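Local coordinates for protein CDP-glucose-4,6-dehydratase (PDB 1RKX) that converts CDP-D-glucose to CDP-4-keto-6-deoxy-D-glucose, probably by transient hydride exchange with a bound NAD cofactor, as in related short-chain dehydratases, at residues D268-V272 / K273-E277. Sequence-based numbering, arbitrary orientation.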
loop_
_atom_site.group_PDB
_atom_site.type_symbol
_atom_site.label_atom_id
_atom_site.label_comp_id
_atom_site.label_asym_id
_atom_site.label_seq_id
_atom_site.Cartn_x
_atom_site.Cartn_y
_atom_site.Cartn_z
ATOM N N ASP C 268 22.265 8.590 -14.052
ATOM C CA ASP C 268 22.441 9.529 -15.157
ATOM C C ASP C 268 21.864 10.901 -14.791
ATOM O O ASP C 268 22.137 11.895 -15.462
ATOM C CB ASP C 268 21.736 8.955 -16.402
ATOM C CG ASP C 268 22.013 9.746 -17.674
ATOM O OD1 ASP C 268 23.198 9.918 -18.037
ATOM O OD2 ASP C 268 21.033 10.180 -18.323
ATOM N N ALA C 269 21.081 10.947 -13.712
ATOM C CA ALA C 269 20.444 12.182 -13.254
ATOM C C ALA C 269 21.425 13.342 -13.174
ATOM O O ALA C 269 22.383 13.308 -12.402
ATOM C CB ALA C 269 19.790 11.960 -11.900
ATOM N N THR C 270 21.164 14.376 -13.964
ATOM C CA THR C 270 22.031 15.546 -14.016
ATOM C C THR C 270 21.242 16.846 -13.897
ATOM O O THR C 270 20.226 17.024 -14.568
ATOM C CB THR C 270 22.809 15.575 -15.348
ATOM O OG1 THR C 270 23.428 14.298 -15.571
ATOM C CG2 THR C 270 23.869 16.662 -15.326
ATOM N N PRO C 271 21.702 17.775 -13.040
ATOM C CA PRO C 271 21.014 19.058 -12.862
ATOM C C PRO C 271 21.098 19.884 -14.146
ATOM O O PRO C 271 21.831 19.522 -15.066
ATOM C CB PRO C 271 21.772 19.694 -11.698
ATOM C CG PRO C 271 23.158 19.165 -11.880
ATOM C CD PRO C 271 22.906 17.706 -12.192
ATOM N N VAL C 272 20.361 20.989 -14.209
ATOM C CA VAL C 272 20.357 21.814 -15.410
ATOM C C VAL C 272 21.636 22.607 -15.656
ATOM O O VAL C 272 22.080 22.723 -16.799
ATOM C CB VAL C 272 19.162 22.793 -15.421
ATOM C CG1 VAL C 272 17.867 22.026 -15.262
ATOM C CG2 VAL C 272 19.314 23.817 -14.328
ATOM N N LYS C 273 22.231 23.155 -14.602
ATOM C CA LYS C 273 23.458 23.926 -14.772
ATOM C C LYS C 273 24.489 23.089 -15.520
ATOM O O LYS C 273 25.134 23.566 -16.454
ATOM C CB LYS C 273 24.028 24.355 -13.415
ATOM C CG LYS C 273 25.195 25.332 -13.526
ATOM C CD LYS C 273 25.698 25.789 -12.163
ATOM C CE LYS C 273 26.376 24.660 -11.400
ATOM N NZ LYS C 273 27.611 24.185 -12.083
ATOM N N ASN C 274 24.633 21.833 -15.109
ATOM C CA ASN C 274 25.583 20.928 -15.743
ATOM C C ASN C 274 25.207 20.717 -17.205
ATOM O O ASN C 274 26.068 20.719 -18.083
ATOM C CB ASN C 274 25.599 19.584 -15.014
ATOM C CG ASN C 274 26.687 18.654 -15.524
ATOM O OD1 ASN C 274 26.819 17.522 -15.058
ATOM N ND2 ASN C 274 27.474 19.129 -16.483
ATOM N N ILE C 275 23.916 20.530 -17.458
ATOM C CA ILE C 275 23.417 20.331 -18.814
ATOM C C ILE C 275 23.832 21.498 -19.708
ATOM O O ILE C 275 24.415 21.297 -20.777
ATOM C CB ILE C 275 21.883 20.218 -18.818
ATOM C CG1 ILE C 275 21.465 18.874 -18.209
ATOM C CG2 ILE C 275 21.349 20.372 -20.235
ATOM C CD1 ILE C 275 19.966 18.732 -18.021
ATOM N N VAL C 276 23.527 22.713 -19.264
ATOM C CA VAL C 276 23.866 23.914 -20.016
ATOM C C VAL C 276 25.363 23.972 -20.280
ATOM O O VAL C 276 25.795 24.275 -21.391
ATOM C CB VAL C 276 23.448 25.188 -19.251
ATOM C CG1 VAL C 276 23.888 26.422 -20.015
ATOM C CG2 VAL C 276 21.940 25.204 -19.059
ATOM N N GLU C 277 26.151 23.683 -19.251
ATOM C CA GLU C 277 27.601 23.702 -19.373
ATOM C C GLU C 277 28.085 22.719 -20.432
ATOM O O GLU C 277 28.948 23.048 -21.242
ATOM C CB GLU C 277 28.250 23.373 -18.026
ATOM C CG GLU C 277 28.013 24.427 -16.954
ATOM C CD GLU C 277 28.603 24.040 -15.610
ATOM O OE1 GLU C 277 28.548 24.866 -14.675
ATOM O OE2 GLU C 277 29.116 22.907 -15.487
#
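T270 and N274 meet where a short, weakly bonded strand about 270-271 runs into helix 272-283, with P271 at the N-cap position. The methyl of T270 does the touching. CG2 lies 3.1 Å from OD1 and 3.4 Å from CB of N274, and the two side chains cross obliquely. In T270, OG1 sits beside the backbone N (chi1 -50°), which puts CG2 anti to N, toward N274, and OG1 back along the chain. There OG1 donates to the D268 carbonyl oxygen at 2.7 Å, tilted 30° from the carbonyl plane. The P271 ring adds CG against CB of N274, 4.0 Å apart. CG1 of I275 lies 3.2 Å from O of P271, and the I275 N gives that oxygen a weak hydrogen bond. The CB of V272 is directed away from 273-277, and its side chain packs on A228. The I275 side chain lies against W232 of strand 229-234 and L322 and L326 of helix 322-338. This join lies away from the NAD site, about 13 Å from the I275 side chain to the cofactor. K273 bends at chi3 and chi4, and NZ forms a salt bridge with OE1 of E277 at 2.8 Å, from above the carboxylate plane.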